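Maltose operon transcriptional repressor (Staphylococcus aureus subsp. aureus Mu50, PDB 3HCW) probably represses transcription of the maltose operon, its C-terminal portion of the periplasmic-binding-protein type being expected to sense a sugar or related effector. Local coordinates at residues Leu12-Ser17 with Pro25-Val30; Gln46-Asn51 with Asp58-Met63; Lys62-Arg67 with Glu90-Ile95; Phe72-Ser77 with Gln85-Glu90; Ser77-Pro82 with Lys99-Ile104. All blocks are in the same frame, centred on the assembly; numbering follows the deposited sequence.

All five contacts lie in the lobe built from the N-terminal part of a two-lobed, periplasmic-binding-protein-like chain, where helices alternate with the parallel strands 44-47, 9-13, 71-74 and 94-97. Contact 1 closes before contact 2 begins. Contacts 2 and 3 join helix 53-65 to the loop after strand 44-47 and to the segment after helix 82-89. Contact 4, nested inside contact 3, packs helix on sheet; contact 5 ties together the loops after strands 71-74 and 94-97. The centre of contact 4 is about 9 Å from that of contact 3 and about 10 Å from that of contact 5. Contacts 1 and 5 lie near bound glycerol, consistent with the cleft region where related repressors bind effectors.

Contact 1: Leu12-Ser17 with Pro25-Val30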
# COMPACT_ATOMS: atom_id res chain seq x y z
N LEU A 12 19.03 -4.30 4.49
CA LEU A 12 18.17 -4.55 3.33
C LEU A 12 18.22 -3.37 2.35
O LEU A 12 17.64 -2.32 2.61
CB LEU A 12 16.73 -4.82 3.79
CG LEU A 12 16.57 -5.71 5.04
CD1 LEU A 12 15.13 -5.78 5.46
CD2 LEU A 12 17.13 -7.13 4.85
N VAL A 13 18.92 -3.55 1.22
CA VAL A 13 19.05 -2.49 0.21
C VAL A 13 17.86 -2.36 -0.76
O VAL A 13 17.59 -3.26 -1.56
CB VAL A 13 20.36 -2.61 -0.61
CG1 VAL A 13 20.58 -1.35 -1.45
CG2 VAL A 13 21.54 -2.83 0.31
N LEU A 14 17.17 -1.22 -0.67
CA LEU A 14 16.04 -0.88 -1.52
C LEU A 14 16.49 -0.04 -2.73
O LEU A 14 17.56 0.57 -2.73
CB LEU A 14 15.01 -0.08 -0.72
CG LEU A 14 13.75 -0.70 -0.09
CD1 LEU A 14 12.62 -0.74 -1.10
CD2 LEU A 14 13.99 -2.06 0.52
N LYS A 15 15.63 -0.02 -3.76
CA LYS A 15 15.83 0.76 -4.98
C LYS A 15 15.64 2.26 -4.73
O LYS A 15 16.44 3.09 -5.19
CB LYS A 15 14.85 0.26 -6.05
CG LYS A 15 15.04 0.81 -7.46
CD LYS A 15 13.71 0.82 -8.24
CE LYS A 15 13.18 -0.59 -8.50
NZ LYS A 15 11.84 -0.57 -9.15
N GLY A 16 14.58 2.60 -4.00
CA GLY A 16 14.27 3.99 -3.62
C GLY A 16 13.35 4.09 -2.42
O GLY A 16 12.89 3.08 -1.88
N SER A 17 13.07 5.33 -1.99
CA SER A 17 12.22 5.59 -0.83
C SER A 17 10.88 6.18 -1.26
O SER A 17 10.02 6.46 -0.41
CB SER A 17 12.90 6.57 0.13
OG SER A 17 14.30 6.55 -0.03
N PRO A 25 3.13 -2.65 -2.51
CA PRO A 25 2.84 -3.91 -1.81
C PRO A 25 3.84 -5.03 -2.09
O PRO A 25 3.83 -6.03 -1.37
CB PRO A 25 1.47 -4.31 -2.37
CG PRO A 25 0.86 -3.05 -2.83
CD PRO A 25 2.02 -2.27 -3.39
N PHE A 26 4.66 -4.87 -3.12
CA PHE A 26 5.75 -5.80 -3.37
C PHE A 26 6.76 -5.70 -2.26
O PHE A 26 7.07 -6.69 -1.60
CB PHE A 26 6.45 -5.52 -4.71
CG PHE A 26 7.66 -6.39 -4.93
CD1 PHE A 26 7.51 -7.72 -5.30
CD2 PHE A 26 8.95 -5.87 -4.76
CE1 PHE A 26 8.64 -8.53 -5.51
CE2 PHE A 26 10.07 -6.67 -4.96
CZ PHE A 26 9.92 -8.00 -5.33
N TYR A 27 7.27 -4.49 -2.06
CA TYR A 27 8.29 -4.27 -1.05
C TYR A 27 7.73 -4.43 0.36
O TYR A 27 8.37 -5.02 1.21
CB TYR A 27 8.97 -2.92 -1.27
CG TYR A 27 9.69 -2.85 -2.59
CD1 TYR A 27 10.94 -3.46 -2.76
CD2 TYR A 27 9.13 -2.18 -3.69
CE1 TYR A 27 11.62 -3.40 -3.97
CE2 TYR A 27 9.80 -2.12 -4.91
CZ TYR A 27 11.05 -2.73 -5.04
OH TYR A 27 11.71 -2.68 -6.24
N ILE A 28 6.51 -3.95 0.60
CA ILE A 28 5.88 -4.17 1.92
C ILE A 28 5.85 -5.66 2.29
O ILE A 28 6.26 -6.04 3.38
CB ILE A 28 4.47 -3.54 2.00
CG1 ILE A 28 4.59 -2.02 1.92
CG2 ILE A 28 3.75 -3.95 3.31
CD1 ILE A 28 3.43 -1.38 1.27
N ASN A 29 5.42 -6.50 1.35
CA ASN A 29 5.40 -7.93 1.61
C ASN A 29 6.77 -8.61 1.62
O ASN A 29 7.00 -9.52 2.42
CB ASN A 29 4.41 -8.62 0.68
CG ASN A 29 2.98 -8.21 0.96
OD1 ASN A 29 2.57 -8.15 2.11
ND2 ASN A 29 2.22 -7.92 -0.09
N VAL A 30 7.68 -8.18 0.76
CA VAL A 30 9.04 -8.75 0.74
C VAL A 30 9.75 -8.45 2.06
O VAL A 30 10.26 -9.38 2.72
CB VAL A 30 9.88 -8.32 -0.50
CG1 VAL A 30 11.29 -8.76 -0.36
CG2 VAL A 30 9.32 -8.94 -1.76
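The ring of Y27 meets L14 obliquely: methyl CD1 of L14 comes to 3.6 Å from CD1 of Y27 and is nearly as close to CG. One face of the Y27 ring carries its helix neighbour F26, whose CD2 stands 3.5 Å above the plane over the ring centre. Y27 CD2 in turn lies at the edge of the F26 ring, in its plane, while V30 CG2 sits over one F26 face, offset toward the rim. Y27 CG is anti to its own carbonyl carbon (chi1 -63°), which carries the phenol from the first turn of helix 25-39 toward the loop after strand 9-13. The chain passes here from strand 9-13, through a connection holding the short helix 19-22, to helix 25-39 of the periplasmic-binding-protein-like fold, and the loop ends of such strands face the cleft in relatives; a glycerol about 4 Å from the Y27 side chain is consistent with a pocket here. At the outer end of the ring, K15 crosses the tyrosine at about a right angle, its CE 3.4 Å from Y27 OH. A bend at chi3 (-66°) turns the end of the lysine, whose cation-pi partner is F143. The L14 backbone N is held by T48 OG1. On the same helix N29 faces the second subunit, where OD1 bonds to R22 and ND2 to E19 of that chain.

Contact 2: Gln46-Asn51 with Asp58-Met63; sequences QTTVSN and DEVYKM
Polar contact rests on one oxygen, OE1 of E59, which receives two successive backbone N-H groups of the loop after strand 44-47. V49 N reaches E59 OE1 over 2.8 Å with an N-H...O angle of 147°, arriving on the syn side of the carboxylate and 25° out of its plane. S50 N lies equally near E59 OE1, but that bond is weak. A bend at chi2 sets the carboxylate against the loop N-H groups. Close carbon-oxygen packing surrounds the same atom: S50 CB is 3.3 Å and T48 CB 3.5 Å from E59 OE1. The apolar part lies further along the helix. T48 CG2 is 4.0 Å from V60 CG2 and 4.1 Å from M63 SD, the T48 and M63 side chains crossing at about a right angle. T48 OG1, in the crowded position between backbone N and carbonyl carbon, accepts a hydrogen bond from L14 N. Apart from these, the polar amide end of Q46 makes a van der Waals contact with M63, the two coming from opposite directions, with NE2 of Q46 3.7 Å from the methyl CE of M63. Helix 53-65 thus lies against strand 44-47, the sheet's outermost strand on this side within the chain. V60 continues inward onto V13 of strand 9-13 and onto I83, M86 and L87 of helix 82-89, while L12 pairs its backbone with Q46 and T48.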
# COMPACT_ATOMS: atom_id res chain seq x y z
N GLN A 46 17.64 -3.70 8.91
CA GLN A 46 17.82 -2.27 8.71
C GLN A 46 17.69 -1.90 7.22
O GLN A 46 18.62 -2.11 6.42
CB GLN A 46 19.17 -1.82 9.27
CG GLN A 46 19.29 -0.32 9.50
CD GLN A 46 20.74 0.14 9.59
OE1 GLN A 46 21.52 -0.40 10.38
NE2 GLN A 46 21.10 1.14 8.80
N THR A 47 16.51 -1.37 6.89
CA THR A 47 16.13 -0.97 5.55
C THR A 47 16.78 0.36 5.15
O THR A 47 16.61 1.36 5.87
CB THR A 47 14.59 -0.81 5.48
OG1 THR A 47 13.95 -1.99 5.99
CG2 THR A 47 14.12 -0.57 4.05
N THR A 48 17.48 0.39 4.02
CA THR A 48 18.05 1.65 3.48
C THR A 48 16.93 2.64 3.16
O THR A 48 15.82 2.24 2.78
CB THR A 48 18.95 1.46 2.21
OG1 THR A 48 18.16 1.00 1.10
CG2 THR A 48 20.10 0.49 2.47
N VAL A 49 17.22 3.92 3.34
CA VAL A 49 16.23 4.99 3.24
C VAL A 49 16.57 5.97 2.09
O VAL A 49 15.84 6.94 1.84
CB VAL A 49 16.04 5.69 4.63
CG1 VAL A 49 17.14 6.74 4.90
CG2 VAL A 49 14.64 6.27 4.79
N SER A 50 17.66 5.68 1.38
CA SER A 50 18.18 6.52 0.30
C SER A 50 17.31 6.49 -0.96
O SER A 50 16.65 5.49 -1.24
CB SER A 50 19.60 6.07 -0.04
OG SER A 50 20.51 7.13 0.06
N ASN A 51 17.34 7.58 -1.71
CA ASN A 51 16.42 7.78 -2.84
C ASN A 51 17.10 7.91 -4.22
O ASN A 51 16.42 8.01 -5.24
CB ASN A 51 15.49 8.97 -2.57
CG ASN A 51 16.24 10.27 -2.29
OD1 ASN A 51 16.43 11.10 -3.18
ND2 ASN A 51 16.67 10.45 -1.04
N ASP A 58 26.61 5.82 -0.92
CA ASP A 58 27.12 6.43 0.30
C ASP A 58 26.62 5.71 1.55
O ASP A 58 27.42 5.31 2.40
CB ASP A 58 26.78 7.92 0.36
CG ASP A 58 27.65 8.76 -0.57
OD1 ASP A 58 28.71 8.26 -1.02
OD2 ASP A 58 27.26 9.91 -0.86
N GLU A 59 25.30 5.52 1.64
CA GLU A 59 24.69 4.99 2.86
C GLU A 59 24.90 3.49 3.09
O GLU A 59 24.89 3.04 4.24
CB GLU A 59 23.22 5.41 2.98
CG GLU A 59 22.17 4.44 2.48
CD GLU A 59 20.96 4.42 3.39
OE1 GLU A 59 19.84 4.73 2.92
OE2 GLU A 59 21.12 4.13 4.59
N VAL A 60 25.12 2.73 2.02
CA VAL A 60 25.47 1.33 2.16
C VAL A 60 26.94 1.22 2.57
O VAL A 60 27.28 0.39 3.42
CB VAL A 60 25.17 0.50 0.88
CG1 VAL A 60 25.87 -0.87 0.92
CG2 VAL A 60 23.65 0.32 0.72
N TYR A 61 27.79 2.07 2.00
CA TYR A 61 29.21 2.11 2.38
C TYR A 61 29.42 2.48 3.85
O TYR A 61 30.32 1.95 4.50
CB TYR A 61 30.03 3.05 1.48
CG TYR A 61 31.52 2.99 1.74
CD1 TYR A 61 32.28 1.91 1.29
CD2 TYR A 61 32.16 4.00 2.45
CE1 TYR A 61 33.64 1.84 1.53
CE2 TYR A 61 33.53 3.94 2.70
CZ TYR A 61 34.26 2.86 2.23
OH TYR A 61 35.62 2.80 2.47
N LYS A 62 28.57 3.38 4.36
CA LYS A 62 28.54 3.72 5.77
C LYS A 62 28.25 2.47 6.61
O LYS A 62 28.99 2.18 7.55
CB LYS A 62 27.50 4.82 6.05
CG LYS A 62 27.53 5.38 7.48
CD LYS A 62 26.95 6.80 7.55
CE LYS A 62 25.46 6.86 7.22
NZ LYS A 62 24.61 6.27 8.30
N MET A 63 27.21 1.72 6.24
CA MET A 63 26.88 0.44 6.88
C MET A 63 28.03 -0.60 6.86
O MET A 63 28.16 -1.38 7.80
CB MET A 63 25.61 -0.17 6.29
CG MET A 63 24.36 0.67 6.52
SD MET A 63 22.99 0.30 5.40
CE MET A 63 22.30 -1.15 6.18

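Contact 3: Lys62-Arg67 with Glu90-Ile95; sequences KMIKQR and ESMPFI
I64 reaches across with two separate branches. Its CG2, anti to the backbone N, points to the carboxylate of E90, 3.5 Å from OE2, in a plain van der Waals contact; the two side chains cross obliquely. Its other arm ends in CD1, 3.8 Å from CG of M92, and CG2 of I64 is 4.0 Å from the same M92 atom. I64 and M92 slide past each other in opposite directions. The chi1 of M92 (-72°) puts CG anti to the carbonyl carbon and against I64; the bends at chi2 and chi3 fold the thioether back beyond it. One shell out, both segments lie at helix ends: I64 is in the last turn of helix 53-65, and E90 is the first residue after helix 82-89. A Schellman motif ends helix 53-65, with R67, of positive phi, as its C-prime residue; M68 N bonds to M63 O and R67 N to I64 O. I64 also packs on F72 and L87, and Y61 on E90, joining the C-terminal ends of helices 53-65 and 82-89 beside strands 71-74 and 94-97.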
# COMPACT_ATOMS: atom_id res chain seq x y z
N LYS A 62 28.57 3.38 4.36
CA LYS A 62 28.54 3.72 5.77
C LYS A 62 28.25 2.47 6.61
O LYS A 62 28.99 2.18 7.55
CB LYS A 62 27.50 4.82 6.05
CG LYS A 62 27.53 5.38 7.48
CD LYS A 62 26.95 6.80 7.55
CE LYS A 62 25.46 6.86 7.22
NZ LYS A 62 24.61 6.27 8.30
N MET A 63 27.21 1.72 6.24
CA MET A 63 26.88 0.44 6.88
C MET A 63 28.03 -0.60 6.86
O MET A 63 28.16 -1.38 7.80
CB MET A 63 25.61 -0.17 6.29
CG MET A 63 24.36 0.67 6.52
SD MET A 63 22.99 0.30 5.40
CE MET A 63 22.30 -1.15 6.18
N ILE A 64 28.85 -0.59 5.80
CA ILE A 64 30.03 -1.47 5.74
C ILE A 64 31.09 -0.99 6.73
O ILE A 64 31.51 -1.74 7.62
CB ILE A 64 30.75 -1.51 4.33
CG1 ILE A 64 29.78 -1.47 3.14
CG2 ILE A 64 31.74 -2.69 4.26
CD1 ILE A 64 28.83 -2.63 3.00
N LYS A 65 31.52 0.25 6.53
CA LYS A 65 32.64 0.86 7.24
C LYS A 65 32.42 0.99 8.75
O LYS A 65 33.33 0.71 9.54
CB LYS A 65 32.96 2.23 6.63
CG LYS A 65 34.31 2.31 5.95
CD LYS A 65 35.29 3.07 6.83
CE LYS A 65 36.51 3.51 6.04
NZ LYS A 65 37.02 4.82 6.53
N GLN A 66 31.21 1.40 9.14
CA GLN A 66 30.83 1.48 10.55
C GLN A 66 30.45 0.12 11.13
O GLN A 66 29.97 0.05 12.27
CB GLN A 66 29.68 2.47 10.74
CG GLN A 66 30.09 3.92 10.77
CD GLN A 66 28.96 4.84 11.19
OE1 GLN A 66 27.79 4.61 10.87
NE2 GLN A 66 29.30 5.89 11.93
N ARG A 67 30.65 -0.95 10.35
CA ARG A 67 30.39 -2.34 10.74
C ARG A 67 29.00 -2.56 11.35
O ARG A 67 28.85 -3.28 12.34
CB ARG A 67 31.48 -2.86 11.70
CG ARG A 67 32.91 -2.41 11.38
CD ARG A 67 33.70 -3.49 10.67
NE ARG A 67 35.02 -3.64 11.29
CZ ARG A 67 36.13 -3.04 10.87
NH1 ARG A 67 36.10 -2.22 9.82
NH2 ARG A 67 37.27 -3.25 11.51
N GLU A 90 34.22 -5.37 -0.90
CA GLU A 90 34.44 -5.26 0.54
C GLU A 90 34.01 -6.51 1.31
O GLU A 90 33.72 -6.44 2.51
CB GLU A 90 33.78 -3.99 1.08
CG GLU A 90 34.06 -2.76 0.21
CD GLU A 90 34.55 -1.56 0.98
OE1 GLU A 90 35.37 -0.79 0.42
OE2 GLU A 90 34.14 -1.38 2.15
N SER A 91 33.98 -7.64 0.60
CA SER A 91 33.78 -9.00 1.14
C SER A 91 32.55 -9.25 2.02
O SER A 91 32.56 -10.15 2.87
CB SER A 91 35.06 -9.48 1.85
OG SER A 91 36.03 -9.88 0.90
N MET A 92 31.49 -8.48 1.81
CA MET A 92 30.26 -8.62 2.59
C MET A 92 29.39 -9.76 2.06
O MET A 92 29.13 -9.81 0.86
CB MET A 92 29.47 -7.31 2.61
CG MET A 92 30.09 -6.19 3.44
SD MET A 92 30.41 -6.62 5.17
CE MET A 92 28.76 -7.02 5.78
N PRO A 93 28.94 -10.67 2.95
CA PRO A 93 28.00 -11.73 2.57
C PRO A 93 26.67 -11.12 2.17
O PRO A 93 26.22 -10.16 2.82
CB PRO A 93 27.83 -12.53 3.87
CG PRO A 93 29.03 -12.20 4.69
CD PRO A 93 29.31 -10.76 4.38
N PHE A 94 26.06 -11.64 1.11
CA PHE A 94 24.76 -11.12 0.65
C PHE A 94 23.86 -12.10 -0.10
O PHE A 94 24.30 -13.15 -0.56
CB PHE A 94 24.89 -9.79 -0.12
CG PHE A 94 25.62 -9.89 -1.43
CD1 PHE A 94 27.01 -9.76 -1.48
CD2 PHE A 94 24.93 -10.06 -2.62
CE1 PHE A 94 27.69 -9.82 -2.69
CE2 PHE A 94 25.61 -10.13 -3.83
CZ PHE A 94 26.99 -10.01 -3.87
N ILE A 95 22.59 -11.73 -0.18
CA ILE A 95 21.60 -12.38 -1.04
C ILE A 95 21.12 -11.34 -2.04
O ILE A 95 21.18 -10.14 -1.76
CB ILE A 95 20.41 -12.97 -0.19
CG1 ILE A 95 20.50 -14.49 -0.14
CG2 ILE A 95 19.06 -12.67 -0.77
CD1 ILE A 95 21.70 -15.01 0.55

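Contact 4: Phe72-Ser77 with Gln85-Glu90; sequences FILLYS and QMLIDE
F72 and L87 have the nearest alpha carbons of the two segments, 8.4 Å apart, a spacing set by side chains between a strand and a helix. Residues 72-74 are extended and alternate: F72 and L74 direct their side chains toward the helix, I73 away from it. From L75 onward the chain leaves the strand. Helix 82-89 runs through residues 85-89, with D89 N bonded to Q85 O, and E90 is the first residue to abandon helical angles. One helix residue, L87, makes every side-chain contact with the strand, dividing its two methyl groups between two partners. Methyl CD2 lies over a face of the F72 ring, 4.0 Å from the centroid and 25° off the ring normal, a CH-pi contact displaced toward CD2 of the ring at 3.7 Å. Methyl CD1 meets CD2 of L74 at 3.7 Å, the two leucines reaching toward each other tip to tip, and it also touches F72 CB. The chi1 of L87 (-47°) sets CG anti to the carbonyl carbon, and chi2 (173°) then turns CD1 to L74 and CD2 to the F72 ring. All three residues are buried. The contact closes the first half of the beta-alpha-beta crossover from strand 71-74 through helix 82-89 to strand 94-97, whose F94 packs on both F72 and L87; M63 of helix 53-65 adds a further contact to F72, and V13 of strand 9-13 borders F72 and L74.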
# COMPACT_ATOMS: atom_id res chain seq x y z
N PHE A 72 23.79 -8.52 3.94
CA PHE A 72 22.87 -7.72 3.15
C PHE A 72 21.93 -8.58 2.33
O PHE A 72 22.22 -9.73 2.03
CB PHE A 72 23.64 -6.80 2.21
CG PHE A 72 24.20 -5.60 2.89
CD1 PHE A 72 23.44 -4.45 2.99
CD2 PHE A 72 25.49 -5.61 3.43
CE1 PHE A 72 23.95 -3.30 3.61
CE2 PHE A 72 26.00 -4.48 4.04
CZ PHE A 72 25.23 -3.31 4.13
N ILE A 73 20.79 -8.01 1.98
CA ILE A 73 19.91 -8.60 1.00
C ILE A 73 19.59 -7.48 0.02
O ILE A 73 18.95 -6.50 0.40
CB ILE A 73 18.60 -9.15 1.64
CG1 ILE A 73 18.89 -10.26 2.67
CG2 ILE A 73 17.64 -9.66 0.58
CD1 ILE A 73 17.65 -10.84 3.32
N LEU A 74 20.10 -7.59 -1.22
CA LEU A 74 19.76 -6.63 -2.28
C LEU A 74 18.37 -6.95 -2.81
O LEU A 74 18.13 -8.04 -3.31
CB LEU A 74 20.75 -6.69 -3.44
CG LEU A 74 22.24 -6.44 -3.19
CD1 LEU A 74 22.98 -6.44 -4.49
CD2 LEU A 74 22.44 -5.14 -2.49
N LEU A 75 17.46 -5.99 -2.70
CA LEU A 75 16.06 -6.20 -3.08
C LEU A 75 15.76 -5.90 -4.55
O LEU A 75 14.61 -5.67 -4.92
CB LEU A 75 15.12 -5.36 -2.21
CG LEU A 75 14.77 -5.60 -0.74
CD1 LEU A 75 13.25 -5.64 -0.62
CD2 LEU A 75 15.34 -6.84 -0.17
N TYR A 76 16.79 -5.93 -5.39
CA TYR A 76 16.64 -5.76 -6.83
C TYR A 76 17.83 -6.41 -7.54
O TYR A 76 18.84 -6.70 -6.91
CB TYR A 76 16.54 -4.27 -7.20
CG TYR A 76 17.81 -3.50 -6.94
CD1 TYR A 76 18.04 -2.90 -5.70
CD2 TYR A 76 18.79 -3.38 -7.93
CE1 TYR A 76 19.22 -2.21 -5.46
CE2 TYR A 76 19.96 -2.70 -7.70
CZ TYR A 76 20.16 -2.11 -6.46
OH TYR A 76 21.32 -1.43 -6.24
N SER A 77 17.70 -6.63 -8.85
CA SER A 77 18.80 -7.12 -9.67
C SER A 77 19.01 -6.19 -10.87
O SER A 77 18.06 -5.84 -11.57
CB SER A 77 18.51 -8.54 -10.15
OG SER A 77 19.61 -9.08 -10.87
N GLN A 85 28.67 -4.49 -6.66
CA GLN A 85 30.14 -4.46 -6.76
C GLN A 85 30.83 -4.05 -5.46
O GLN A 85 31.90 -4.57 -5.14
CB GLN A 85 30.60 -3.54 -7.90
CG GLN A 85 31.01 -4.28 -9.17
CD GLN A 85 32.10 -5.33 -8.93
OE1 GLN A 85 31.92 -6.51 -9.26
NE2 GLN A 85 33.22 -4.91 -8.35
N MET A 86 30.21 -3.12 -4.73
CA MET A 86 30.70 -2.66 -3.43
C MET A 86 30.79 -3.82 -2.44
O MET A 86 31.86 -4.06 -1.86
CB MET A 86 29.79 -1.54 -2.89
CG MET A 86 30.20 -0.90 -1.55
SD MET A 86 29.09 0.46 -1.16
CE MET A 86 29.80 1.73 -2.18
N LEU A 87 29.70 -4.57 -2.28
CA LEU A 87 29.65 -5.74 -1.39
C LEU A 87 30.58 -6.87 -1.82
O LEU A 87 31.01 -7.67 -0.98
CB LEU A 87 28.23 -6.29 -1.28
CG LEU A 87 27.04 -5.35 -1.03
CD1 LEU A 87 25.76 -6.14 -1.14
CD2 LEU A 87 27.12 -4.64 0.30
N ILE A 88 30.88 -6.93 -3.11
CA ILE A 88 31.85 -7.89 -3.64
C ILE A 88 33.28 -7.44 -3.32
O ILE A 88 34.10 -8.25 -2.85
CB ILE A 88 31.63 -8.14 -5.16
CG1 ILE A 88 30.40 -9.04 -5.36
CG2 ILE A 88 32.86 -8.79 -5.82
CD1 ILE A 88 29.80 -9.00 -6.76
N ASP A 89 33.57 -6.16 -3.56
CA ASP A 89 34.87 -5.56 -3.24
C ASP A 89 35.21 -5.65 -1.75
O ASP A 89 36.34 -5.98 -1.38
CB ASP A 89 34.92 -4.09 -3.67
CG ASP A 89 35.02 -3.92 -5.18
OD1 ASP A 89 34.37 -2.99 -5.72
OD2 ASP A 89 35.75 -4.70 -5.83
N GLU A 90 34.22 -5.37 -0.90
CA GLU A 90 34.44 -5.26 0.54
C GLU A 90 34.01 -6.51 1.31
O GLU A 90 33.72 -6.44 2.51
CB GLU A 90 33.78 -3.99 1.08
CG GLU A 90 34.06 -2.76 0.21
CD GLU A 90 34.55 -1.56 0.98
OE1 GLU A 90 35.37 -0.79 0.42
OE2 GLU A 90 34.14 -1.38 2.15

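Contact 5: Ser77-Pro82 with Lys99-Ile104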
# COMPACT_ATOMS: atom_id res chain seq x y z
N SER A 77 17.70 -6.63 -8.85
CA SER A 77 18.80 -7.12 -9.67
C SER A 77 19.01 -6.19 -10.87
O SER A 77 18.06 -5.84 -11.57
CB SER A 77 18.51 -8.54 -10.15
OG SER A 77 19.61 -9.08 -10.87
N LYS A 78 20.26 -5.78 -11.08
CA LYS A 78 20.61 -4.98 -12.25
C LYS A 78 22.01 -5.33 -12.73
O LYS A 78 22.90 -5.61 -11.91
CB LYS A 78 20.48 -3.48 -11.96
CG LYS A 78 20.28 -2.62 -13.22
CD LYS A 78 19.55 -1.32 -12.91
CE LYS A 78 19.45 -0.45 -14.15
NZ LYS A 78 18.60 0.75 -13.94
N GLU A 79 22.19 -5.35 -14.05
CA GLU A 79 23.49 -5.58 -14.66
C GLU A 79 24.40 -4.40 -14.35
O GLU A 79 23.97 -3.24 -14.45
CB GLU A 79 23.35 -5.76 -16.18
CG GLU A 79 24.59 -6.36 -16.85
CD GLU A 79 24.79 -5.88 -18.29
OE1 GLU A 79 25.96 -5.76 -18.72
OE2 GLU A 79 23.79 -5.61 -18.98
N ASN A 80 25.64 -4.71 -13.98
CA ASN A 80 26.65 -3.74 -13.53
C ASN A 80 26.14 -2.85 -12.39
O ASN A 80 26.23 -1.62 -12.46
CB ASN A 80 27.21 -2.89 -14.69
CG ASN A 80 27.66 -3.72 -15.87
OD1 ASN A 80 28.22 -4.81 -15.70
ND2 ASN A 80 27.43 -3.22 -17.07
N ASP A 81 25.58 -3.49 -11.37
CA ASP A 81 25.14 -2.80 -10.17
C ASP A 81 26.39 -2.50 -9.34
O ASP A 81 27.09 -3.42 -8.91
CB ASP A 81 24.13 -3.66 -9.39
CG ASP A 81 23.52 -2.94 -8.20
OD1 ASP A 81 23.25 -3.61 -7.18
OD2 ASP A 81 23.29 -1.71 -8.28
N PRO A 82 26.70 -1.20 -9.15
CA PRO A 82 27.91 -0.75 -8.45
C PRO A 82 27.86 -0.97 -6.94
O PRO A 82 28.91 -1.05 -6.30
CB PRO A 82 27.97 0.75 -8.76
CG PRO A 82 26.94 1.00 -9.82
CD PRO A 82 25.90 -0.06 -9.62
N LYS A 99 17.30 -11.83 -10.65
CA LYS A 99 17.95 -12.77 -11.58
C LYS A 99 19.48 -12.63 -11.66
O LYS A 99 19.99 -11.53 -11.84
CB LYS A 99 17.37 -12.59 -12.98
CG LYS A 99 17.39 -13.87 -13.83
CD LYS A 99 17.74 -13.59 -15.29
CE LYS A 99 17.29 -12.22 -15.75
NZ LYS A 99 17.40 -12.11 -17.23
N PRO A 100 20.20 -13.77 -11.55
CA PRO A 100 21.64 -13.82 -11.83
C PRO A 100 21.91 -13.43 -13.27
O PRO A 100 21.22 -13.89 -14.18
CB PRO A 100 21.99 -15.30 -11.61
CG PRO A 100 20.68 -16.05 -11.67
CD PRO A 100 19.67 -15.08 -11.14
N THR A 101 22.91 -12.58 -13.47
CA THR A 101 23.15 -11.97 -14.77
C THR A 101 24.61 -12.09 -15.25
O THR A 101 24.97 -11.57 -16.31
CB THR A 101 22.68 -10.49 -14.77
OG1 THR A 101 23.14 -9.82 -15.95
CG2 THR A 101 23.19 -9.74 -13.54
N SER A 102 25.45 -12.79 -14.48
CA SER A 102 26.89 -12.77 -14.72
C SER A 102 27.60 -14.05 -14.29
O SER A 102 26.99 -14.93 -13.69
CB SER A 102 27.52 -11.56 -14.02
OG SER A 102 28.75 -11.22 -14.62
N ASP A 103 28.90 -14.13 -14.60
CA ASP A 103 29.74 -15.25 -14.16
C ASP A 103 29.95 -15.30 -12.65
O ASP A 103 29.85 -16.37 -12.05
CB ASP A 103 31.09 -15.24 -14.88
CG ASP A 103 31.32 -16.48 -15.72
OD1 ASP A 103 30.89 -17.58 -15.30
OD2 ASP A 103 31.94 -16.36 -16.80
N ILE A 104 30.24 -14.15 -12.04
CA ILE A 104 30.46 -14.09 -10.58
C ILE A 104 29.19 -14.38 -9.77
O ILE A 104 29.28 -14.80 -8.62
CB ILE A 104 31.11 -12.76 -10.12
CG1 ILE A 104 30.29 -11.55 -10.62
CG2 ILE A 104 32.57 -12.71 -10.56
CD1 ILE A 104 30.83 -10.18 -10.20
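S77 swings its hydroxyl anti to the backbone N (chi1 -176°), which aims OG across at the carbonyl of K99. The bond, from S77 OG to K99 O, is 2.7 Å long; the C=O...O angle is 135° and the donor is tilted 29° from the carbonyl plane. With S77 CB also beside K99 N, the serine side chain lies along the K99 backbone, whereas the lysine's own side chain leads away to a salt bridge with D148. Further out, T101 places OG1, anti to its backbone N, 3.9 Å from CG of E79, the two side chains crossing at about a right angle in van der Waals contact. A glycerol lies about 5 Å from the S77 side chain. D81, at the N-cap of helix 82-89, has OD1 in a weak bond with K84 N and OD2 bonded to Y76 OH. The loops after strands 71-74 and 94-97 meet along this helix, T101 near its start at K84 and I104 further on at Q85 and I88.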